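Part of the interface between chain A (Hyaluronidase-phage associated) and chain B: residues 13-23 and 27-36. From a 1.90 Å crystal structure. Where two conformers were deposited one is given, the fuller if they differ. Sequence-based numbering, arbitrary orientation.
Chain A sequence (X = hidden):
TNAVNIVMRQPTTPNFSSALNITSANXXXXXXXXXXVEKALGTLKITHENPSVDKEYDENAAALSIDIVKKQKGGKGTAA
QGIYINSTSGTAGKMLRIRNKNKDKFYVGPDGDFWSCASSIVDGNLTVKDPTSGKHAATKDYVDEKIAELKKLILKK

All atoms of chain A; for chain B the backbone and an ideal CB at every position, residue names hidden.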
# COMPACT_ATOMS: atom_id res chain seq x y z
N THR A 13 -4.31 10.06 -22.49
CA THR A 13 -4.95 11.33 -22.27
C THR A 13 -4.86 11.63 -20.73
O THR A 13 -5.10 10.72 -19.92
CB THR A 13 -6.42 11.28 -22.83
OG1 THR A 13 -7.16 12.42 -22.38
CG2 THR A 13 -7.18 9.98 -22.37
N PRO A 14 -4.45 12.87 -20.34
CA PRO A 14 -4.37 13.20 -18.89
C PRO A 14 -5.77 13.13 -18.32
O PRO A 14 -6.75 13.36 -19.06
CB PRO A 14 -3.93 14.67 -18.87
CG PRO A 14 -3.17 14.85 -20.18
CD PRO A 14 -3.89 13.94 -21.19
N ASN A 15 -5.88 12.80 -17.04
CA ASN A 15 -7.19 12.65 -16.43
C ASN A 15 -6.95 13.06 -14.99
O ASN A 15 -5.82 13.44 -14.66
CB ASN A 15 -7.65 11.20 -16.56
CG ASN A 15 -6.64 10.21 -16.00
OD1 ASN A 15 -6.45 10.15 -14.81
ND2 ASN A 15 -5.99 9.44 -16.86
N PHE A 16 -7.97 13.03 -14.14
CA PHE A 16 -7.84 13.54 -12.77
C PHE A 16 -7.31 12.52 -11.74
O PHE A 16 -7.19 12.83 -10.55
CB PHE A 16 -9.18 14.12 -12.32
CG PHE A 16 -9.49 15.42 -12.98
CD1 PHE A 16 -8.66 16.54 -12.77
CD2 PHE A 16 -10.57 15.53 -13.85
CE1 PHE A 16 -8.93 17.77 -13.41
CE2 PHE A 16 -10.85 16.75 -14.48
CZ PHE A 16 -10.03 17.87 -14.27
N SER A 17 -6.93 11.35 -12.20
CA SER A 17 -6.55 10.32 -11.27
C SER A 17 -5.12 10.48 -10.63
O SER A 17 -4.17 11.05 -11.21
CB SER A 17 -6.77 8.96 -11.89
OG SER A 17 -5.57 8.66 -12.55
N SER A 18 -5.04 9.97 -9.39
CA SER A 18 -3.86 10.07 -8.54
C SER A 18 -3.18 8.72 -8.43
O SER A 18 -3.81 7.68 -8.53
CB SER A 18 -4.33 10.59 -7.17
OG SER A 18 -4.75 11.96 -7.30
N ALA A 19 -1.87 8.70 -8.20
CA ALA A 19 -1.16 7.48 -7.82
C ALA A 19 -1.71 6.97 -6.43
O ALA A 19 -1.96 5.80 -6.21
CB ALA A 19 0.38 7.81 -7.75
N LEU A 20 -1.90 7.89 -5.50
CA LEU A 20 -2.29 7.54 -4.13
C LEU A 20 -3.32 8.54 -3.60
O LEU A 20 -3.09 9.76 -3.63
CB LEU A 20 -1.04 7.49 -3.24
CG LEU A 20 -1.36 7.14 -1.76
CD1 LEU A 20 -2.11 5.84 -1.60
CD2 LEU A 20 -0.07 7.07 -0.97
N ASN A 21 -4.47 8.03 -3.15
CA ASN A 21 -5.52 8.88 -2.67
C ASN A 21 -5.93 8.35 -1.27
O ASN A 21 -6.21 7.19 -1.11
CB ASN A 21 -6.74 8.82 -3.61
CG ASN A 21 -7.94 9.62 -3.06
OD1 ASN A 21 -7.85 10.83 -2.85
ND2 ASN A 21 -9.06 8.92 -2.83
N ILE A 22 -5.86 9.21 -0.26
CA ILE A 22 -6.18 8.80 1.13
C ILE A 22 -7.34 9.62 1.66
O ILE A 22 -7.34 10.85 1.55
CB ILE A 22 -4.94 9.03 1.99
CG1 ILE A 22 -3.81 8.17 1.39
CG2 ILE A 22 -5.20 8.71 3.53
CD1 ILE A 22 -2.68 8.19 2.11
N THR A 23 -8.35 8.96 2.25
CA THR A 23 -9.41 9.71 2.95
C THR A 23 -9.74 9.08 4.30
O THR A 23 -9.97 7.88 4.37
CB THR A 23 -10.76 9.77 2.19
OG1 THR A 23 -11.29 8.45 2.02
CG2 THR A 23 -10.60 10.47 0.84
N UNK B 27 -0.14 14.38 -16.07
CA UNK B 27 -0.18 15.81 -15.78
C UNK B 27 -1.57 16.32 -15.42
O UNK B 27 -1.71 17.44 -14.99
CB UNK B 27 0.35 16.59 -16.98
N UNK B 28 -2.59 15.48 -15.57
CA UNK B 28 -3.98 15.90 -15.33
C UNK B 28 -4.48 15.71 -13.89
O UNK B 28 -5.56 16.14 -13.55
CB UNK B 28 -4.90 15.12 -16.27
N UNK B 29 -3.69 15.08 -13.02
CA UNK B 29 -4.20 14.88 -11.67
C UNK B 29 -3.03 14.89 -10.68
O UNK B 29 -1.88 14.49 -11.02
CB UNK B 29 -4.98 13.57 -11.57
N UNK B 30 -3.35 15.26 -9.45
CA UNK B 30 -2.42 15.26 -8.32
C UNK B 30 -1.79 13.91 -8.14
O UNK B 30 -2.47 12.88 -8.21
CB UNK B 30 -3.13 15.68 -7.03
N UNK B 31 -0.48 13.85 -7.95
CA UNK B 31 0.16 12.53 -7.82
C UNK B 31 -0.40 11.92 -6.56
O UNK B 31 -0.56 10.72 -6.46
CB UNK B 31 1.69 12.62 -7.77
N UNK B 32 -0.64 12.75 -5.58
CA UNK B 32 -1.27 12.21 -4.34
C UNK B 32 -2.29 13.16 -3.74
O UNK B 32 -2.12 14.39 -3.75
CB UNK B 32 -0.20 11.91 -3.29
N UNK B 33 -3.32 12.60 -3.10
CA UNK B 33 -4.29 13.46 -2.48
C UNK B 33 -4.60 12.89 -1.12
O UNK B 33 -4.63 11.69 -0.97
CB UNK B 33 -5.55 13.60 -3.33
N UNK B 34 -4.77 13.76 -0.15
CA UNK B 34 -5.21 13.42 1.20
C UNK B 34 -6.39 14.27 1.66
O UNK B 34 -6.37 15.44 1.50
CB UNK B 34 -4.05 13.58 2.18
N UNK B 35 -7.37 13.63 2.29
CA UNK B 35 -8.51 14.32 2.89
C UNK B 35 -8.88 13.73 4.25
O UNK B 35 -9.03 12.51 4.39
CB UNK B 35 -9.72 14.26 1.95
N UNK B 36 -9.03 14.59 5.25
CA UNK B 36 -9.38 14.20 6.58
C UNK B 36 -10.37 15.14 7.23
O UNK B 36 -10.64 16.17 6.73
CB UNK B 36 -8.12 14.10 7.44

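Position 27 of chain B opens the contact beside Pro14(A). Its CA-to-CB bond runs sideways, with the ideal CB 5.1 Å from Pro14(A) CB, so nothing crowds it and most side chains with some aliphatic length would suit. The deposited residue is Glu27(B), whose CG lies 3.7 Å from CG of Pro14(A); the methylene packs against the ring, and OE1 of the carboxylate is hydrogen-bonded elsewhere in the structure.

Position 28 is far stricter. Its CA-to-CB direction points toward chain A, and an ideal CB would sit 2.5 Å from Asn15(A) O and 2.8 Å from Pro14(A) CB, both clashes. With phi/psi of -90/-6 the backbone angles are open to many residues, so it is the neighbour that asks for glycine. Gly28(B) is found, and its O approaches CD1 of Phe16(A) at 3.2 Å and makes a CA-H...O contact with Phe16(A) CA at 3.5 Å.

Position 29 repeats the rule: the ideal CB would clash with Phe16(A) O at 2.5 Å and Ser17(A) O at 2.7 Å. Gly29(B) fits. Its O and Ser17(A) O lie 2.7 and 2.8 Å from the oxygen of water 1, which thus lies between two carbonyls that, both being acceptors, could not bond each other directly.

At position 30 the CB points sideways, 4.1 Å from Ser18(A) OG, so chain A leaves the choice fairly open, and small or polar residues are among those that would suit, although the main chain does the work. The deposited Ser30(B) accepts a 2.6 Å hydrogen bond from Ser18(A) OG at its backbone O, while its N donates to water 2 at 2.8 Å; that water in turn donates to Phe16(A) O at 3.0 Å. Its own hydroxyl is bonded elsewhere in the structure.

Position 31 points away, so chain A sets little limit on it. Ala31(B) contributes its O, which takes a hydrogen bond from Leu20(A) N at 3.3 Å and a weak one from Ala19(A) N at 3.0 Å.

From 32 the chain runs parallel to strand 20-23, and side chains alternate between faces. Position 32 shares a face with Leu20(A) and Ile22(A), which favours an apolar residue; leucine, isoleucine or methionine could all serve. Met32(B), extended with all three chi angles t, brings CE to 3.9 Å from Leu20(A) CD2 and 3.8 Å from Ile22(A) CD1.

Position 33 lies on the face of Asn21(A), near Ser18(A) OG; a polar side chain long enough to turn back would suit. Gln33(B) donates from NE2 to Ser18(A) OG at 3.0 Å. Its backbone N reaches Leu20(A) O and its O receives Ile22(A) N, both at 2.9 Å.

Position 34 returns to the apolar face, where several aliphatic residues would serve; Ile34(B) sets CG2 4.3 Å from Ile22(A) CB.

Position 35 lies beside Thr23(A) with open space beyond, so a long polar or charged side chain with an aliphatic stem would suit, as would a shorter beta-branched one. Arg35(B) packs CB 4.0 Å from Thr23(A) CG2, then leads away; its N donates to Ile22(A) O at 2.9 Å.

Position 36 meets nothing here, and Gly36(B) simply continues the strand.

Chain B 27-36: EGGSAMQIRG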
# COMPACT_ATOMS: atom_id res chain seq x y z
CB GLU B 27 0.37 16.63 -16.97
CG GLU B 27 -0.50 16.55 -18.23
CD GLU B 27 -0.01 17.52 -19.26
OE1 GLU B 27 -0.65 18.56 -19.36
OE2 GLU B 27 1.00 17.27 -19.93
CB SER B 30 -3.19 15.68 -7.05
OG SER B 30 -3.47 17.09 -7.17
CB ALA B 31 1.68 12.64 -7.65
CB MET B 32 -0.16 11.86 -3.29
CG MET B 32 -0.73 11.43 -1.93
SD MET B 32 0.70 10.93 -0.92
CE MET B 32 -0.19 10.60 0.62
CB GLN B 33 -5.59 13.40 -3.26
CG GLN B 33 -5.57 14.06 -4.57
CD GLN B 33 -6.98 13.98 -5.15
OE1 GLN B 33 -7.85 14.75 -4.76
NE2 GLN B 33 -7.23 12.96 -5.95
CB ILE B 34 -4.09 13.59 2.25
CG1 ILE B 34 -2.80 12.95 1.82
CG2 ILE B 34 -4.48 13.02 3.56
CD1 ILE B 34 -1.68 13.47 2.56
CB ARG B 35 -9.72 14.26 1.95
CG ARG B 35 -10.93 15.03 2.45
CD ARG B 35 -12.16 14.72 1.62
NE ARG B 35 -12.29 15.61 0.47
CZ ARG B 35 -13.03 16.71 0.45
NH1 ARG B 35 -13.71 17.07 1.53
NH2 ARG B 35 -13.09 17.46 -0.64
O HOH W 1 -1.52 11.81 -11.11
O HOH W 2 -6.14 15.17 -9.01
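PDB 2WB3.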